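Local coordinates for Blr3880 protein (Bradyrhizobium japonicum, PDB 2OOD) that probably catalyses the zinc-dependent hydrolytic deamination of guanine to xanthine and ammonia, as a member of the amidohydrolase superfamily, at residues C297-L302 against D326-R332; P83-V87 against S102-E107; C135-T139 against W230-H234; L339-K344 against F442-M446; R206-G210 against Y255-Y259. One frame throughout, in Å; residues are numbered along the deposited sequence.

Contact 1. Residues C297-L302 against D326-R332; sequences CSNLFL and DVGGGNR. With ZN (zinc ion), chain B; GUN (guanine), chain C.
This contact belongs to the zinc site of an amidohydrolase-type TIM barrel. D326 lies in the loop between strand 320-323 and helix 335-352. Its OD1 binds ZN at 2.5 Å, and H79, H81 and H234 supply the other protein ligands. Guanine N2 is 2.0 Å from ZN. Residues 297-301 are helical, with F301 N bonded to C297 O at 3.0 Å. The loop 326-332 wraps against this helix. D326 has left-handed backbone angles (67/45), and G330 N bonds back to D326 O at 2.7 Å. S298 and G330 are in register, their CA atoms 3.7 Å apart. S298, rotamer t, donates a hydrogen bond from OG to D326 OD2 at 2.5 Å. This holds OD2, the carboxylate oxygen that is not a zinc ligand. The tight approach depends on glycines. A CB on G329 would clash with S298 OG, and one on G330 would press on C297 CB. F301 CD2 lies 3.1 Å from G329 O, and L302 CD1 is 3.9 Å from G329 CA. At the far end C297 SG meets R332 CG at 4.2 Å. N331 and R332 carry their polar ends to M446 and G448 of the second subunit. A metal-ligand aspartate after a barrel strand, held by a neighbouring hydroxyl, completes the mononuclear zinc site of this amidohydrolase.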
# COMPACT_ATOMS: atom_id res chain seq x y z
N CYS A 297 3.26 -6.20 4.27
CA CYS A 297 3.99 -5.15 3.57
C CYS A 297 5.36 -5.63 3.12
O CYS A 297 5.80 -5.34 2.01
CB CYS A 297 4.19 -3.93 4.47
SG CYS A 297 2.70 -3.02 4.80
N SER A 298 6.02 -6.38 4.00
CA SER A 298 7.33 -6.93 3.73
C SER A 298 7.23 -8.04 2.68
O SER A 298 7.98 -8.06 1.70
CB SER A 298 7.93 -7.48 5.02
OG SER A 298 9.18 -8.09 4.79
N ASN A 299 6.28 -8.95 2.88
CA ASN A 299 6.08 -10.06 1.96
C ASN A 299 5.92 -9.57 0.53
O ASN A 299 6.46 -10.18 -0.39
CB ASN A 299 4.85 -10.87 2.36
CG ASN A 299 5.05 -11.60 3.67
OD1 ASN A 299 6.18 -11.77 4.12
ND2 ASN A 299 3.96 -12.04 4.28
N LEU A 300 5.19 -8.47 0.35
CA LEU A 300 4.97 -7.90 -0.99
C LEU A 300 6.17 -7.09 -1.48
O LEU A 300 6.55 -7.19 -2.64
CB LEU A 300 3.71 -7.02 -0.99
CG LEU A 300 2.36 -7.68 -0.67
CD1 LEU A 300 1.26 -6.65 -0.67
CD2 LEU A 300 2.07 -8.77 -1.69
N PHE A 301 6.77 -6.30 -0.61
CA PHE A 301 7.91 -5.49 -1.00
C PHE A 301 9.11 -6.33 -1.46
O PHE A 301 9.77 -5.99 -2.45
CB PHE A 301 8.34 -4.59 0.17
CG PHE A 301 9.42 -3.61 -0.17
CD1 PHE A 301 9.11 -2.39 -0.77
CD2 PHE A 301 10.76 -3.91 0.06
CE1 PHE A 301 10.11 -1.49 -1.13
CE2 PHE A 301 11.77 -3.02 -0.30
CZ PHE A 301 11.44 -1.80 -0.89
N LEU A 302 9.40 -7.41 -0.74
CA LEU A 302 10.53 -8.26 -1.09
C LEU A 302 10.17 -9.38 -2.07
O LEU A 302 11.03 -10.15 -2.49
CB LEU A 302 11.13 -8.87 0.18
CG LEU A 302 11.69 -7.88 1.22
CD1 LEU A 302 12.19 -8.66 2.42
CD2 LEU A 302 12.81 -7.07 0.62
N ASP A 326 7.49 -5.17 9.99
CA ASP A 326 8.76 -5.70 9.53
C ASP A 326 9.57 -4.60 8.86
O ASP A 326 10.15 -4.81 7.79
CB ASP A 326 8.55 -6.85 8.55
CG ASP A 326 9.83 -7.62 8.30
OD1 ASP A 326 10.51 -7.93 9.30
OD2 ASP A 326 10.16 -7.92 7.12
N VAL A 327 9.62 -3.43 9.49
CA VAL A 327 10.36 -2.31 8.92
C VAL A 327 11.77 -2.72 8.49
O VAL A 327 12.56 -3.28 9.24
CB VAL A 327 10.42 -1.11 9.87
CG1 VAL A 327 11.49 -0.13 9.41
CG2 VAL A 327 9.08 -0.42 9.87
N GLY A 328 12.04 -2.41 7.24
CA GLY A 328 13.28 -2.75 6.60
C GLY A 328 12.66 -3.46 5.42
O GLY A 328 12.54 -2.90 4.33
N GLY A 329 12.22 -4.69 5.67
CA GLY A 329 11.59 -5.49 4.64
C GLY A 329 10.33 -4.78 4.22
O GLY A 329 10.07 -4.65 3.02
N GLY A 330 9.55 -4.34 5.20
CA GLY A 330 8.32 -3.62 4.92
C GLY A 330 8.63 -2.14 4.80
O GLY A 330 9.61 -1.67 5.37
N ASN A 331 7.79 -1.39 4.09
CA ASN A 331 8.04 0.03 3.89
C ASN A 331 7.17 0.98 4.69
O ASN A 331 7.19 2.18 4.45
CB ASN A 331 7.94 0.36 2.39
CG ASN A 331 6.60 -0.05 1.78
OD1 ASN A 331 6.02 -1.07 2.16
ND2 ASN A 331 6.12 0.74 0.83
N ARG A 332 6.43 0.45 5.66
CA ARG A 332 5.54 1.26 6.48
C ARG A 332 5.71 0.99 7.98
O ARG A 332 5.84 -0.16 8.39
CB ARG A 332 4.09 0.99 6.11
CG ARG A 332 3.79 1.07 4.63
CD ARG A 332 3.92 2.49 4.11
NE ARG A 332 3.72 2.54 2.66
CZ ARG A 332 3.86 3.63 1.92
NH1 ARG A 332 4.21 4.78 2.49
NH2 ARG A 332 3.67 3.56 0.61
ZN ZN B . 12.20 -9.62 10.04
N9 GUN C . 15.80 -12.79 8.66
C8 GUN C . 16.73 -13.17 7.75
N7 GUN C . 16.48 -12.63 6.59
C5 GUN C . 15.37 -11.86 6.68
C6 GUN C . 14.63 -11.05 5.76
O6 GUN C . 14.98 -10.92 4.58
N1 GUN C . 13.50 -10.39 6.24
C2 GUN C . 13.10 -10.53 7.56
N2 GUN C . 11.98 -9.85 8.02
N3 GUN C . 13.77 -11.27 8.41
C4 GUN C . 14.90 -11.96 8.02
O HOH W 1 12.43 -7.72 8.35

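Contact 2. Residues P83-V87 against S102-E107; sequences PQTRV and SIYPEE
E106, E107 and V87 have the most surface buried here. E107 reaches from the last turn of helix 95-107 with chi1 m and chi2 t. Its OE2 accepts a hydrogen bond from Q84 NE2 at 2.8 Å, and its OE1 lies 3.4 Å from P83 CG. The CA atoms of P83 and E107 are 5.1 Å apart. OE2 also forms a salt bridge with R206. The partner loop follows barrel strand 70-81, so the contact folds a loop after a TIM-barrel strand against the next helix. P83 is in a 3-10 segment. Q84 to V87 form a type I beta turn, with V87 N bonded to Q84 O at 3.0 Å. E106 is t at chi1 and p at chi2, and its CG lies 3.5 Å from P83 O. Water 2 donates to E106 OE2 (2.8 Å) and P83 O (3.0 Å) and accepts from R86 N (3.1 Å). E106 OE2 also bonds Y115. V87 CG1 packs on E106 CG at 3.8 Å, and V87 CG2 on I103 CD1 at 4.3 Å. L424 of the second subunit also packs on V87.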
# COMPACT_ATOMS: atom_id res chain seq x y z
N PRO A 83 17.41 -1.61 13.99
CA PRO A 83 18.51 -1.07 13.19
C PRO A 83 18.20 -0.84 11.71
O PRO A 83 19.07 -0.41 10.96
CB PRO A 83 19.62 -2.08 13.41
CG PRO A 83 18.86 -3.35 13.53
CD PRO A 83 17.70 -2.99 14.41
N GLN A 84 16.97 -1.11 11.29
CA GLN A 84 16.61 -0.90 9.89
C GLN A 84 15.73 0.34 9.70
O GLN A 84 15.27 0.63 8.58
CB GLN A 84 15.91 -2.14 9.36
CG GLN A 84 16.85 -3.31 9.17
CD GLN A 84 16.13 -4.59 8.82
OE1 GLN A 84 15.15 -4.57 8.10
NE2 GLN A 84 16.63 -5.71 9.33
N THR A 85 15.53 1.07 10.79
CA THR A 85 14.72 2.29 10.81
C THR A 85 15.04 3.28 9.69
O THR A 85 14.16 3.96 9.19
CB THR A 85 14.90 3.03 12.15
OG1 THR A 85 14.42 2.22 13.23
CG2 THR A 85 14.16 4.36 12.14
N ARG A 86 16.31 3.35 9.31
CA ARG A 86 16.74 4.30 8.29
C ARG A 86 16.81 3.78 6.87
O ARG A 86 17.00 4.56 5.94
CB ARG A 86 18.10 4.87 8.70
CG ARG A 86 18.53 6.10 7.94
CD ARG A 86 19.83 6.62 8.48
NE ARG A 86 20.16 7.93 7.93
CZ ARG A 86 21.25 8.62 8.22
NH1 ARG A 86 22.14 8.12 9.07
NH2 ARG A 86 21.46 9.82 7.68
N VAL A 87 16.65 2.47 6.70
CA VAL A 87 16.76 1.87 5.36
C VAL A 87 15.54 1.06 4.89
O VAL A 87 15.70 0.03 4.24
CB VAL A 87 18.02 0.98 5.29
CG1 VAL A 87 19.27 1.84 5.42
CG2 VAL A 87 18.00 -0.06 6.41
N SER A 102 21.79 -4.14 1.36
CA SER A 102 21.28 -2.96 2.07
C SER A 102 21.12 -2.98 3.59
O SER A 102 21.12 -1.92 4.23
CB SER A 102 19.94 -2.58 1.46
OG SER A 102 20.00 -2.68 0.05
N ILE A 103 20.98 -4.15 4.18
CA ILE A 103 20.75 -4.22 5.61
C ILE A 103 21.98 -4.30 6.52
O ILE A 103 22.13 -3.48 7.42
CB ILE A 103 19.75 -5.38 5.92
CG1 ILE A 103 18.31 -4.87 5.78
CG2 ILE A 103 19.96 -5.91 7.32
CD1 ILE A 103 18.08 -3.92 4.62
N TYR A 104 22.86 -5.26 6.29
CA TYR A 104 24.03 -5.41 7.13
C TYR A 104 24.92 -4.16 7.18
O TYR A 104 25.38 -3.76 8.25
CB TYR A 104 24.82 -6.65 6.70
CG TYR A 104 24.04 -7.94 6.87
CD1 TYR A 104 24.03 -8.92 5.88
CD2 TYR A 104 23.32 -8.20 8.04
CE1 TYR A 104 23.33 -10.11 6.04
CE2 TYR A 104 22.61 -9.39 8.21
CZ TYR A 104 22.61 -10.35 7.21
OH TYR A 104 21.91 -11.54 7.38
N PRO A 105 25.18 -3.53 6.02
CA PRO A 105 26.03 -2.34 6.11
C PRO A 105 25.47 -1.23 7.01
O PRO A 105 26.23 -0.38 7.49
CB PRO A 105 26.20 -1.91 4.65
CG PRO A 105 25.06 -2.56 3.93
CD PRO A 105 24.93 -3.90 4.62
N GLU A 106 24.16 -1.25 7.26
CA GLU A 106 23.52 -0.23 8.10
C GLU A 106 23.43 -0.68 9.56
O GLU A 106 23.69 0.10 10.47
CB GLU A 106 22.11 0.07 7.58
CG GLU A 106 21.23 0.91 8.50
CD GLU A 106 21.67 2.36 8.61
OE1 GLU A 106 22.37 2.86 7.70
OE2 GLU A 106 21.29 3.02 9.61
N GLU A 107 23.07 -1.94 9.77
CA GLU A 107 22.94 -2.49 11.11
C GLU A 107 24.26 -2.51 11.86
O GLU A 107 24.29 -2.49 13.09
CB GLU A 107 22.35 -3.90 11.05
CG GLU A 107 20.90 -3.91 10.64
CD GLU A 107 20.22 -5.23 10.93
OE1 GLU A 107 20.57 -5.88 11.94
OE2 GLU A 107 19.32 -5.61 10.16
O HOH W 2 18.85 2.56 10.83

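Contact 3. Residues C135-T139 against W230-H234; sequences CQAFT and WVNTH. With ZN (zinc ion), chain B; GUN (guanine), chain C.
The F138 ring is held between two different groups. N232 ND2 lies over one face, 3.0 Å from F138 CZ, and the H234 imidazole lies over the other. The two strands belong to the central parallel barrel of a TIM-barrel amidohydrolase. They are not paired neighbours: strands 160-166 and 199-205 come between them. Their axes approach to 8.4 Å and cross at -61°, with the CA atoms of Q136 and N232 8.0 Å apart. Side chains therefore bridge the barrel interior. F138 (chi1 m) and H234 (chi1 m) form an offset stack, with centroids 4.3 Å apart and planes at 20°. N232, rotamer t, points inward and packs against the Q136 side chain. Water 3 joins the strands by donating to A137 O at 2.9 Å and accepting from N232 ND2 at 2.9 Å. H234 also bonds through ND1 to R206 O. One partner of the stack is itself a zinc ligand and lines the guanine pocket: H234 NE2 binds ZN at 2.2 Å.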
# COMPACT_ATOMS: atom_id res chain seq x y z
N CYS A 135 5.86 -3.42 20.77
CA CYS A 135 6.48 -4.11 19.63
C CYS A 135 7.51 -5.16 20.04
O CYS A 135 8.14 -5.06 21.09
CB CYS A 135 7.14 -3.09 18.70
SG CYS A 135 8.67 -2.36 19.37
N GLN A 136 7.68 -6.17 19.19
CA GLN A 136 8.67 -7.21 19.41
C GLN A 136 9.75 -6.87 18.40
O GLN A 136 9.57 -7.08 17.20
CB GLN A 136 8.08 -8.59 19.13
CG GLN A 136 9.08 -9.71 19.27
CD GLN A 136 8.42 -11.06 19.30
OE1 GLN A 136 7.57 -11.36 18.47
NE2 GLN A 136 8.81 -11.90 20.25
N ALA A 137 10.87 -6.33 18.88
CA ALA A 137 11.93 -5.89 17.99
C ALA A 137 13.20 -6.70 17.84
O ALA A 137 13.73 -7.26 18.81
CB ALA A 137 12.30 -4.47 18.35
N PHE A 138 13.69 -6.74 16.61
CA PHE A 138 14.94 -7.40 16.29
C PHE A 138 15.96 -6.27 16.41
O PHE A 138 15.66 -5.12 16.13
CB PHE A 138 14.92 -7.94 14.87
CG PHE A 138 14.18 -9.23 14.72
CD1 PHE A 138 14.83 -10.44 14.95
CD2 PHE A 138 12.83 -9.25 14.40
CE1 PHE A 138 14.14 -11.65 14.85
CE2 PHE A 138 12.13 -10.45 14.31
CZ PHE A 138 12.78 -11.65 14.54
N THR A 139 17.18 -6.61 16.81
CA THR A 139 18.22 -5.61 16.95
C THR A 139 19.41 -6.11 16.13
O THR A 139 19.23 -6.94 15.24
CB THR A 139 18.60 -5.46 18.44
OG1 THR A 139 19.02 -6.72 18.96
CG2 THR A 139 17.40 -4.98 19.24
N TRP A 230 10.99 -15.02 26.01
CA TRP A 230 10.38 -15.26 24.71
C TRP A 230 11.45 -15.73 23.73
O TRP A 230 12.65 -15.65 24.01
CB TRP A 230 9.78 -13.96 24.17
CG TRP A 230 8.39 -13.63 24.62
CD1 TRP A 230 7.28 -13.57 23.84
CD2 TRP A 230 7.96 -13.27 25.95
NE1 TRP A 230 6.19 -13.19 24.58
CE2 TRP A 230 6.58 -13.00 25.88
CE3 TRP A 230 8.61 -13.14 27.18
CZ2 TRP A 230 5.84 -12.61 27.00
CZ3 TRP A 230 7.86 -12.75 28.30
CH2 TRP A 230 6.49 -12.50 28.20
N VAL A 231 11.01 -16.23 22.58
CA VAL A 231 11.90 -16.67 21.50
C VAL A 231 11.36 -15.99 20.25
O VAL A 231 10.19 -16.12 19.92
CB VAL A 231 11.89 -18.21 21.30
CG1 VAL A 231 12.95 -18.61 20.29
CG2 VAL A 231 12.15 -18.91 22.62
N ASN A 232 12.22 -15.25 19.56
CA ASN A 232 11.81 -14.50 18.38
C ASN A 232 12.73 -14.80 17.20
O ASN A 232 13.94 -14.71 17.32
CB ASN A 232 11.84 -13.00 18.73
CG ASN A 232 11.45 -12.11 17.57
OD1 ASN A 232 10.50 -12.39 16.83
ND2 ASN A 232 12.17 -11.00 17.41
N THR A 233 12.14 -15.16 16.06
CA THR A 233 12.94 -15.49 14.88
C THR A 233 12.16 -15.38 13.56
O THR A 233 11.06 -14.84 13.52
CB THR A 233 13.51 -16.94 15.00
OG1 THR A 233 14.51 -17.14 13.99
CG2 THR A 233 12.41 -17.97 14.84
N HIS A 234 12.75 -15.87 12.47
CA HIS A 234 12.12 -15.86 11.15
C HIS A 234 11.97 -17.29 10.66
O HIS A 234 12.78 -18.15 10.98
CB HIS A 234 12.96 -15.08 10.16
CG HIS A 234 13.16 -13.65 10.55
ND1 HIS A 234 14.28 -13.22 11.23
CD2 HIS A 234 12.38 -12.56 10.37
CE1 HIS A 234 14.18 -11.92 11.44
NE2 HIS A 234 13.04 -11.50 10.93
ZN ZN B . 12.20 -9.62 10.04
N9 GUN C . 15.80 -12.79 8.66
C8 GUN C . 16.73 -13.17 7.75
N7 GUN C . 16.48 -12.63 6.59
C5 GUN C . 15.37 -11.86 6.68
C6 GUN C . 14.63 -11.05 5.76
O6 GUN C . 14.98 -10.92 4.58
N1 GUN C . 13.50 -10.39 6.24
C2 GUN C . 13.10 -10.53 7.56
N2 GUN C . 11.98 -9.85 8.02
N3 GUN C . 13.77 -11.27 8.41
C4 GUN C . 14.90 -11.96 8.02
O HOH W 3 13.66 -10.04 19.70
O HOH W 1 12.43 -7.72 8.35

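Contact 4. Residues L339-K344 against F442-M446; sequences LDDAYK and FAVMM
Helix 335-352 of the TIM barrel crosses helix 434-447 nearly at right angles in a buried contact. The short axes come within 9.3 Å, at 93° between their N-to-C directions. M445 and M446 are selenomethionines. L339 (chi1 m, chi2 t) points toward the other helix and sets CD1 3.3 Å from CE of the extended M445. The nearest CA atoms are those of D340 and M446, 5.3 Å apart. D340 CB lies 3.7 Å from M445 O, and D340 OD1 is 3.2 Å from M446 CE. OD1 also receives a hydrogen bond from N331 of the second subunit. Y343, one turn on from L339, is t at chi1. F442 turns its edge toward the Y343 ring face in a T-shaped pair, with centroids 5.2 Å apart and planes at 75°. M446, coiled with all three chi angles m, adds an oblique Met-aromatic contact, SE 4.6 Å from the Y343 ring centroid. F301 of the second subunit meets Y343, so the crossing borders the dimer interface. K344 forms a salt bridge with D341 of that subunit. Within its helix, K344 NZ makes a salt bridge to D340 OD1 at 3.1 Å, with weak hydrogen-bond geometry.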
# COMPACT_ATOMS: atom_id res chain seq x y z
N LEU A 339 -2.38 -3.24 7.70
CA LEU A 339 -3.71 -3.79 7.48
C LEU A 339 -4.16 -3.58 6.04
O LEU A 339 -4.90 -4.40 5.50
CB LEU A 339 -4.72 -3.15 8.44
CG LEU A 339 -4.62 -3.62 9.90
CD1 LEU A 339 -5.52 -2.79 10.80
CD2 LEU A 339 -4.97 -5.09 9.99
N ASP A 340 -3.70 -2.50 5.41
CA ASP A 340 -4.03 -2.21 4.02
C ASP A 340 -3.51 -3.34 3.13
O ASP A 340 -4.26 -3.90 2.33
CB ASP A 340 -3.42 -0.87 3.60
CG ASP A 340 -3.42 -0.68 2.09
OD1 ASP A 340 -4.44 -0.99 1.44
OD2 ASP A 340 -2.41 -0.19 1.54
N ASP A 341 -2.24 -3.68 3.28
CA ASP A 341 -1.65 -4.76 2.49
C ASP A 341 -2.14 -6.12 2.97
O ASP A 341 -2.22 -7.05 2.18
CB ASP A 341 -0.12 -4.71 2.55
CG ASP A 341 0.47 -3.64 1.66
OD1 ASP A 341 -0.28 -2.97 0.92
OD2 ASP A 341 1.71 -3.46 1.69
N ALA A 342 -2.48 -6.23 4.25
CA ALA A 342 -2.97 -7.49 4.80
C ALA A 342 -4.28 -7.89 4.10
O ALA A 342 -4.48 -9.04 3.72
CB ALA A 342 -3.19 -7.37 6.30
N TYR A 343 -5.16 -6.91 3.94
CA TYR A 343 -6.43 -7.14 3.27
C TYR A 343 -6.19 -7.52 1.81
O TYR A 343 -6.82 -8.43 1.29
CB TYR A 343 -7.28 -5.86 3.35
CG TYR A 343 -8.58 -5.91 2.60
CD1 TYR A 343 -9.71 -6.48 3.16
CD2 TYR A 343 -8.68 -5.39 1.31
CE1 TYR A 343 -10.92 -6.55 2.45
CE2 TYR A 343 -9.87 -5.45 0.60
CZ TYR A 343 -10.99 -6.03 1.17
OH TYR A 343 -12.17 -6.07 0.45
N LYS A 344 -5.26 -6.83 1.16
CA LYS A 344 -4.95 -7.11 -0.23
C LYS A 344 -4.44 -8.53 -0.44
O LYS A 344 -4.84 -9.21 -1.38
CB LYS A 344 -3.93 -6.08 -0.75
CG LYS A 344 -4.55 -4.70 -0.86
CD LYS A 344 -3.57 -3.62 -1.25
CE LYS A 344 -4.32 -2.31 -1.40
NZ LYS A 344 -3.45 -1.12 -1.53
N PHE A 442 -12.81 0.49 8.84
CA PHE A 442 -12.37 -0.13 7.60
C PHE A 442 -11.90 0.98 6.66
O PHE A 442 -11.02 0.77 5.84
CB PHE A 442 -13.50 -0.91 6.93
CG PHE A 442 -13.02 -1.77 5.79
CD1 PHE A 442 -12.28 -2.93 6.03
CD2 PHE A 442 -13.26 -1.40 4.47
CE1 PHE A 442 -11.77 -3.69 4.97
CE2 PHE A 442 -12.76 -2.17 3.41
CZ PHE A 442 -12.01 -3.31 3.67
N ALA A 443 -12.51 2.16 6.78
CA ALA A 443 -12.11 3.27 5.94
C ALA A 443 -10.76 3.81 6.43
O ALA A 443 -9.98 4.34 5.65
CB ALA A 443 -13.16 4.36 5.99
N VAL A 444 -10.49 3.67 7.73
CA VAL A 444 -9.22 4.12 8.28
C VAL A 444 -8.13 3.25 7.66
O VAL A 444 -7.12 3.76 7.18
CB VAL A 444 -9.18 3.95 9.81
CG1 VAL A 444 -7.75 4.00 10.29
CG2 VAL A 444 -9.98 5.05 10.46
N MSE A 445 -8.36 1.94 7.67
CA MSE A 445 -7.45 0.94 7.11
C MSE A 445 -7.14 1.13 5.63
O MSE A 445 -5.98 1.23 5.22
CB MSE A 445 -8.03 -0.46 7.23
CG MSE A 445 -7.99 -1.13 8.58
SE MSE A 445 -9.00 -2.82 8.44
CE MSE A 445 -8.63 -3.57 10.20
N MSE A 446 -8.20 1.14 4.82
CA MSE A 446 -8.07 1.22 3.37
C MSE A 446 -8.01 2.59 2.69
O MSE A 446 -7.34 2.73 1.67
CB MSE A 446 -9.20 0.41 2.72
CG MSE A 446 -9.45 -0.95 3.35
SE MSE A 446 -7.87 -2.10 3.46
CE MSE A 446 -7.42 -2.18 1.56

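Contact 5. Residues R206-G210 against Y255-Y259; sequences RFAFG and YLGVY. With GUN (guanine), chain C.
Y255 is the first residue of the largely helical 255-259 to meet the loop that follows barrel strand 199-205. The closest CA atoms are those of A208 and V258, 7.1 Å apart. Y255, with chi1 t, extends its ring along the loop. Its CE2 lies 3.4 Å from A208 CB, and its OH is 3.8 Å from F207 CB. That hydroxyl also hydrogen-bonds E241. V258, one turn later, points toward the loop and brings CG1 to 4.0 Å from A208 CB. V258 N is bonded to Y255 O at 3.1 Å. Y259 has chi1 m and ends the walk with its OH near the loop backbone. It accepts a hydrogen bond from A208 N at 2.9 Å, with an N-H...O angle of 155°. The same hydroxyl bonds H234 O and T233 OG1, so Y259 ties the loop to the end of strand 230-234. A208 CB is thus packed among Y255, V258 and Y259. A208 and F209 form a short 3-10 segment, and G210 N bonds F207 O at 2.6 Å. F207 (chi1 p) swings its ring end away from the helix, and guanine C8 lies over one face of the F207 ring, 3.1 Å from CD2. The R206 guanidinium has its edge toward guanine N9 and is salt-bridged to E107. This is a substrate-pocket wall built, as in TIM-barrel enzymes, from a loop after a barrel strand.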
# COMPACT_ATOMS: atom_id res chain seq x y z
N ARG A 206 18.48 -14.85 14.86
CA ARG A 206 17.92 -14.19 13.69
C ARG A 206 17.11 -15.11 12.77
O ARG A 206 15.92 -14.89 12.57
CB ARG A 206 19.02 -13.49 12.91
CG ARG A 206 18.49 -12.54 11.87
CD ARG A 206 19.41 -11.37 11.77
NE ARG A 206 18.93 -10.40 10.79
CZ ARG A 206 19.41 -9.18 10.65
NH1 ARG A 206 20.39 -8.76 11.44
NH2 ARG A 206 18.92 -8.37 9.73
N PHE A 207 17.76 -16.12 12.21
CA PHE A 207 17.07 -17.06 11.34
C PHE A 207 17.97 -18.25 11.01
O PHE A 207 19.18 -18.10 10.84
CB PHE A 207 16.56 -16.36 10.07
CG PHE A 207 17.64 -15.94 9.12
CD1 PHE A 207 18.78 -15.28 9.57
CD2 PHE A 207 17.50 -16.19 7.75
CE1 PHE A 207 19.78 -14.88 8.67
CE2 PHE A 207 18.50 -15.79 6.84
CZ PHE A 207 19.64 -15.13 7.31
N ALA A 208 17.36 -19.43 10.95
CA ALA A 208 18.08 -20.68 10.69
C ALA A 208 19.18 -20.54 9.65
O ALA A 208 20.30 -20.99 9.86
CB ALA A 208 17.10 -21.78 10.28
N PHE A 209 18.86 -19.90 8.54
CA PHE A 209 19.85 -19.73 7.48
C PHE A 209 21.15 -19.09 7.96
O PHE A 209 22.21 -19.35 7.40
CB PHE A 209 19.27 -18.91 6.34
CG PHE A 209 20.19 -18.79 5.16
CD1 PHE A 209 20.58 -19.92 4.45
CD2 PHE A 209 20.66 -17.54 4.74
CE1 PHE A 209 21.42 -19.81 3.33
CE2 PHE A 209 21.50 -17.42 3.62
CZ PHE A 209 21.88 -18.56 2.91
N GLY A 210 21.05 -18.25 8.98
CA GLY A 210 22.24 -17.59 9.50
C GLY A 210 22.59 -18.03 10.91
O GLY A 210 23.22 -17.28 11.66
N TYR A 255 11.62 -26.27 7.64
CA TYR A 255 12.13 -25.10 8.34
C TYR A 255 11.77 -25.11 9.83
O TYR A 255 12.62 -24.86 10.69
CB TYR A 255 11.63 -23.83 7.66
CG TYR A 255 12.55 -22.64 7.80
CD1 TYR A 255 12.80 -21.80 6.72
CD2 TYR A 255 13.13 -22.32 9.02
CE1 TYR A 255 13.62 -20.68 6.84
CE2 TYR A 255 13.95 -21.19 9.16
CZ TYR A 255 14.18 -20.37 8.07
OH TYR A 255 14.96 -19.23 8.22
N LEU A 256 10.51 -25.40 10.14
CA LEU A 256 10.07 -25.44 11.53
C LEU A 256 10.82 -26.55 12.28
O LEU A 256 11.07 -26.44 13.48
CB LEU A 256 8.57 -25.70 11.61
CG LEU A 256 7.92 -25.78 13.00
CD1 LEU A 256 8.09 -24.47 13.73
CD2 LEU A 256 6.45 -26.09 12.86
N GLY A 257 11.19 -27.60 11.56
CA GLY A 257 11.90 -28.71 12.17
C GLY A 257 13.24 -28.32 12.75
O GLY A 257 13.68 -28.90 13.75
N VAL A 258 13.89 -27.34 12.14
CA VAL A 258 15.19 -26.88 12.61
C VAL A 258 15.07 -26.33 14.03
O VAL A 258 15.90 -26.62 14.89
CB VAL A 258 15.75 -25.78 11.71
CG1 VAL A 258 17.11 -25.32 12.23
CG2 VAL A 258 15.87 -26.30 10.28
N TYR A 259 14.03 -25.52 14.27
CA TYR A 259 13.82 -24.92 15.58
C TYR A 259 13.31 -25.91 16.62
O TYR A 259 13.57 -25.73 17.81
CB TYR A 259 12.85 -23.74 15.50
CG TYR A 259 13.34 -22.62 14.62
CD1 TYR A 259 14.57 -22.03 14.85
CD2 TYR A 259 12.58 -22.17 13.56
CE1 TYR A 259 15.04 -21.02 14.02
CE2 TYR A 259 13.04 -21.16 12.73
CZ TYR A 259 14.27 -20.59 12.96
OH TYR A 259 14.74 -19.60 12.12
N9 GUN C . 15.80 -12.79 8.66
C8 GUN C . 16.73 -13.17 7.75
N7 GUN C . 16.48 -12.63 6.59
C5 GUN C . 15.37 -11.86 6.68
C6 GUN C . 14.63 -11.05 5.76
O6 GUN C . 14.98 -10.92 4.58
N1 GUN C . 13.50 -10.39 6.24
C2 GUN C . 13.10 -10.53 7.56
N2 GUN C . 11.98 -9.85 8.02
N3 GUN C . 13.77 -11.27 8.41
C4 GUN C . 14.90 -11.96 8.02

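Overall arrangement
All five contacts are mainly buried, and their chemistry follows their place. Contact 3 lies nearest the chain's centre and spans the barrel interior with aromatic stacking and a bridging water. Contacts 1 and 3 share ZN, guanine and water 1, each giving one metal ligand. Contacts 2 and 5 lie farther out, about 20 Å from that centre. They are joined by the E107-R206 salt bridge, and contact 5 bonds H234 of contact 3. Contact 4 lies away from the active site and is mostly apolar helix packing, but C297 SG of contact 1 touches D341 there. Contacts 1, 2 and 4 meet the second subunit; contacts 3 and 5 do not.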